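Local coordinates for protein excinuclease ABC, subunit A. (Deinococcus radiodurans, PDB 2VF7) that probably binds DNA and recognises damage in nucleotide excision repair as a zinc-containing UvrA-family ATPase of the ABC superfamily, at residues G607-D610 against Q611-L615; N635-G639 against R640-C644. The protein carries 1 engineered substitution. One frame throughout, in Å; residues are numbered along the deposited sequence.

Interaction 1: residues G607-D610 against Q611-L615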
loop_
_atom_site.group_PDB
_atom_site.type_symbol
_atom_site.label_atom_id
_atom_site.label_comp_id
_atom_site.label_asym_id
_atom_site.label_seq_id
_atom_site.Cartn_x
_atom_site.Cartn_y
_atom_site.Cartn_z
ATOM N N GLY A 607 8.921 37.403 -10.747
ATOM C CA GLY A 607 8.096 38.312 -11.523
ATOM C C GLY A 607 8.699 38.518 -12.894
ATOM O O GLY A 607 8.160 39.256 -13.712
ATOM N N LEU A 608 9.829 37.867 -13.140
ATOM C CA LEU A 608 10.573 38.060 -14.375
ATOM C C LEU A 608 9.929 37.396 -15.595
ATOM O O LEU A 608 10.224 37.771 -16.723
ATOM C CB LEU A 608 12.028 37.605 -14.194
ATOM C CG LEU A 608 12.432 36.130 -14.064
ATOM C CD1 LEU A 608 12.424 35.383 -15.397
ATOM C CD2 LEU A 608 13.812 36.060 -13.460
ATOM N N PHE A 609 9.040 36.432 -15.382
ATOM C CA PHE A 609 8.469 35.692 -16.504
ATOM C C PHE A 609 7.546 36.567 -17.367
ATOM O O PHE A 609 7.387 36.296 -18.556
ATOM C CB PHE A 609 7.773 34.411 -16.025
ATOM C CG PHE A 609 7.484 33.404 -17.130
ATOM C CD1 PHE A 609 8.518 32.822 -17.858
ATOM C CD2 PHE A 609 6.177 33.040 -17.433
ATOM C CE1 PHE A 609 8.250 31.893 -18.895
ATOM C CE2 PHE A 609 5.912 32.126 -18.446
ATOM C CZ PHE A 609 6.964 31.551 -19.175
ATOM N N ASP A 610 6.979 37.618 -16.778
ATOM C CA ASP A 610 6.049 38.532 -17.462
ATOM C C ASP A 610 6.645 39.244 -18.677
ATOM O O ASP A 610 5.943 39.449 -19.668
ATOM C CB ASP A 610 5.548 39.619 -16.499
ATOM C CG ASP A 610 4.318 39.199 -15.731
ATOM O OD1 ASP A 610 4.461 38.545 -14.675
ATOM O OD2 ASP A 610 3.199 39.538 -16.173
ATOM N N GLN A 611 7.911 39.673 -18.553
ATOM C CA GLN A 611 8.669 40.354 -19.605
ATOM C C GLN A 611 9.167 39.357 -20.637
ATOM O O GLN A 611 9.226 39.658 -21.838
ATOM C CB GLN A 611 9.879 41.095 -19.040
ATOM C CG GLN A 611 9.961 41.228 -17.508
ATOM C CD GLN A 611 8.760 41.937 -16.885
ATOM O OE1 GLN A 611 8.221 42.925 -17.435
ATOM N NE2 GLN A 611 8.332 41.430 -15.724
ATOM N N VAL A 612 9.528 38.172 -20.152
ATOM C CA VAL A 612 9.916 37.062 -20.998
ATOM C C VAL A 612 8.797 36.773 -22.003
ATOM O O VAL A 612 9.065 36.560 -23.188
ATOM C CB VAL A 612 10.282 35.797 -20.153
ATOM C CG1 VAL A 612 10.521 34.587 -21.045
ATOM C CG2 VAL A 612 11.496 36.054 -19.284
ATOM N N ARG A 613 7.545 36.792 -21.557
ATOM C CA ARG A 613 6.441 36.414 -22.446
ATOM C C ARG A 613 6.158 37.520 -23.455
ATOM O O ARG A 613 5.778 37.270 -24.596
ATOM C CB ARG A 613 5.188 36.114 -21.645
ATOM C CG ARG A 613 5.362 35.010 -20.640
ATOM C CD ARG A 613 4.029 34.630 -20.051
ATOM N NE ARG A 613 3.586 35.576 -19.034
ATOM C CZ ARG A 613 2.567 36.422 -19.182
ATOM N NH1 ARG A 613 1.868 36.449 -20.301
ATOM N NH2 ARG A 613 2.239 37.224 -18.195
ATOM N N LYS A 614 6.332 38.751 -22.987
ATOM C CA LYS A 614 6.397 39.974 -23.804
ATOM C C LYS A 614 7.394 39.877 -24.982
ATOM O O LYS A 614 7.081 40.282 -26.092
ATOM C CB LYS A 614 6.758 41.125 -22.865
ATOM C CG LYS A 614 6.728 42.487 -23.452
ATOM C CD LYS A 614 7.444 43.479 -22.543
ATOM C CE LYS A 614 8.958 43.561 -22.826
ATOM N NZ LYS A 614 9.746 42.543 -22.066
ATOM N N LEU A 615 8.582 39.327 -24.734
ATOM C CA LEU A 615 9.641 39.213 -25.752
ATOM C C LEU A 615 9.335 38.147 -26.777
ATOM O O LEU A 615 9.830 38.198 -27.902
ATOM C CB LEU A 615 10.996 38.869 -25.106
ATOM C CG LEU A 615 11.722 39.832 -24.158
ATOM C CD1 LEU A 615 12.962 39.199 -23.540
ATOM C CD2 LEU A 615 12.067 41.167 -24.858
#
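Phe609 and Arg613 meet one turn apart near the start of helix 609-617, as an i to i+4 side-chain pair. With CG anti to the backbone N (chi1 -164°), Phe609 turns its ring across the arginine chain, and Arg613 CG sits over one face toward the rim, 4.0 Å from the Phe609 ring centroid, in a CH-pi contact. The guanidinium carries on past the ring, its plane 43° from that of the ring. A bend at chi3 of Arg613 brings NH2 to 3.2 Å from Asp610 OD2, a salt bridge in which carboxylate and guanidinium are steeply inclined, while Arg613 NH1 is hydrogen-bonded to Ala629 O. Arg613 N donates to Phe609 O over 3.0 Å. The apolar flank is made by Leu608 and Val612, lying side by side with Leu608 CD1 4.1 Å from Val612 CG2, both against helix 705-716, Val612 also against helix 686-690. Gly607, the first residue past the preceding helix, has positive phi, and its carbonyl is taken up by Gln611, whose chain folds back at chi2: Gln611 NE2 donates to Gly607 O at 3.0 Å, the acceptor lying nearly in the amide plane but the N-H bent to 131°.

Interaction 2: residues N635-G639 against R640-C644; sequences NVKGG and RCEHC. With ZN (zinc ion), chain G.
Arg640 lays its side chain across the backbone of Val636 and Lys637 in the loop that leads into a Cys4 zinc site. In van der Waals contact, Arg640 CG and CD both stand 3.3 Å from Val636 O, and one face of the guanidinium lies over Val636 C and Lys637 N. Arg640 CG is wedged between its own N and carbonyl carbon (chi1 56°), and the extended chain beyond it carries the charged group back along the preceding residues.

The ionic contacts are side-on. Arg640 NE donates to Glu642 OE1 at 3.0 Å, nearly in the guanidinium plane, while Arg640 NH2 meets the syn lone pair of Glu642 OE2 in a salt bridge modelled rather short, at 2.5 Å. Replacing Arg640 with an alanine would probably strand the Glu642 carboxylate without its paired charge and uncover the Val636 carbonyl.

A water links the two halves of the loop, accepting from Gly638 N at 3.0 Å and donating to Arg640 O and Glu642 OE1. Cys641 SG and Cys644 SG bind zinc at 2.5 Å and 2.3 Å, with Cys664 and Cys667 completing the site. In the chain the loop follows helix 620-624 and precedes strand 649-652, and it is tied by backbone hydrogen bonds between Gly639 and Asn673 and between Cys641 and Arg671.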
loop_
_atom_site.group_PDB
_atom_site.type_symbol
_atom_site.label_atom_id
_atom_site.label_comp_id
_atom_site.label_asym_id
_atom_site.label_seq_id
_atom_site.Cartn_x
_atom_site.Cartn_y
_atom_site.Cartn_z
ATOM N N ASN A 635 -0.192 29.532 -16.921
ATOM C CA ASN A 635 -1.261 29.724 -15.924
ATOM C C ASN A 635 -2.580 30.100 -16.544
ATOM O O ASN A 635 -3.592 30.277 -15.868
ATOM C CB ASN A 635 -0.844 30.693 -14.822
ATOM C CG ASN A 635 0.282 30.147 -14.019
ATOM O OD1 ASN A 635 0.317 28.955 -13.769
ATOM N ND2 ASN A 635 1.239 30.985 -13.653
ATOM N N VAL A 636 -2.565 30.155 -17.857
ATOM C CA VAL A 636 -3.716 30.557 -18.615
ATOM C C VAL A 636 -3.910 29.521 -19.729
ATOM O O VAL A 636 -2.949 29.058 -20.335
ATOM C CB VAL A 636 -3.541 32.038 -19.118
ATOM C CG1 VAL A 636 -4.409 32.357 -20.317
ATOM C CG2 VAL A 636 -3.859 33.018 -17.992
ATOM N N LYS A 637 -5.161 29.150 -19.962
ATOM C CA LYS A 637 -5.542 28.240 -21.033
ATOM C C LYS A 637 -5.198 28.831 -22.414
ATOM O O LYS A 637 -5.246 30.060 -22.599
ATOM C CB LYS A 637 -7.037 27.956 -20.885
ATOM C CG LYS A 637 -7.713 27.315 -22.039
ATOM C CD LYS A 637 -9.214 27.633 -22.005
ATOM C CE LYS A 637 -9.490 29.043 -22.548
ATOM N NZ LYS A 637 -10.936 29.311 -22.665
ATOM N N GLY A 638 -4.823 27.972 -23.368
ATOM C CA GLY A 638 -4.526 28.421 -24.746
ATOM C C GLY A 638 -3.235 27.903 -25.376
ATOM O O GLY A 638 -3.278 27.121 -26.336
ATOM N N GLY A 639 -2.099 28.363 -24.853
ATOM C CA GLY A 639 -0.764 27.921 -25.311
ATOM C C GLY A 639 -0.073 26.822 -24.495
ATOM O O GLY A 639 0.910 26.223 -24.952
ATOM N N ARG A 640 -0.581 26.562 -23.288
ATOM C CA ARG A 640 -0.038 25.526 -22.407
ATOM C C ARG A 640 -0.543 24.126 -22.739
ATOM O O ARG A 640 -1.552 23.946 -23.442
ATOM C CB ARG A 640 -0.377 25.837 -20.948
ATOM C CG ARG A 640 -1.850 26.004 -20.663
ATOM C CD ARG A 640 -2.122 26.053 -19.151
ATOM N NE ARG A 640 -3.537 25.848 -18.863
ATOM C CZ ARG A 640 -4.120 26.113 -17.701
ATOM N NH1 ARG A 640 -3.429 26.630 -16.708
ATOM N NH2 ARG A 640 -5.408 25.887 -17.539
ATOM N N CYS A 641 0.152 23.127 -22.213
ATOM C CA CYS A 641 -0.344 21.766 -22.280
ATOM C C CYS A 641 -1.504 21.678 -21.310
ATOM O O CYS A 641 -1.360 21.963 -20.124
ATOM C CB CYS A 641 0.759 20.792 -21.894
ATOM S SG CYS A 641 0.194 19.113 -21.751
ATOM N N GLU A 642 -2.665 21.313 -21.818
ATOM C CA GLU A 642 -3.851 21.261 -20.983
ATOM C C GLU A 642 -4.036 19.916 -20.295
ATOM O O GLU A 642 -4.921 19.778 -19.447
ATOM C CB GLU A 642 -5.113 21.640 -21.773
ATOM C CG GLU A 642 -6.126 22.408 -20.923
ATOM C CD GLU A 642 -5.540 23.727 -20.431
ATOM O OE1 GLU A 642 -4.658 24.284 -21.120
ATOM O OE2 GLU A 642 -5.947 24.210 -19.359
ATOM N N HIS A 643 -3.208 18.934 -20.650
ATOM C CA HIS A 643 -3.260 17.617 -20.003
ATOM C C HIS A 643 -2.794 17.712 -18.542
ATOM O O HIS A 643 -3.339 17.047 -17.656
ATOM C CB HIS A 643 -2.422 16.602 -20.795
ATOM C CG HIS A 643 -2.429 15.214 -20.221
ATOM N ND1 HIS A 643 -3.273 14.225 -20.678
ATOM C CD2 HIS A 643 -1.674 14.645 -19.251
ATOM C CE1 HIS A 643 -3.045 13.111 -20.005
ATOM N NE2 HIS A 643 -2.082 13.340 -19.131
ATOM N N CYS A 644 -1.792 18.562 -18.312
ATOM C CA CYS A 644 -1.232 18.826 -16.980
ATOM C C CYS A 644 -1.532 20.252 -16.569
ATOM O O CYS A 644 -1.073 20.689 -15.527
ATOM C CB CYS A 644 0.277 18.644 -17.001
ATOM S SG CYS A 644 1.020 19.683 -18.268
HETATM ZN ZN ZN G . 1.826 18.427 -20.050
HETATM O O HOH W 1 -4.078 25.077 -23.459
#

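Running from the N terminus, the chain passes through interaction 1 (607-615) before it enters interaction 2 (635-644); the two are in series and neither nest nor cross. Each is local: the first closes the turn near the start of helix 609-617, the second folds the loop between helix 620-624 and strand 649-652 back on itself. Their centres lie about 17 Å apart and their nearest atoms about 7 Å, without touching. Later chain joins both to the rest of the fold: helices 686-690 and 705-716 pack on the first, whereas residues 664-673 supply two zinc ligands and backbone partners to the second.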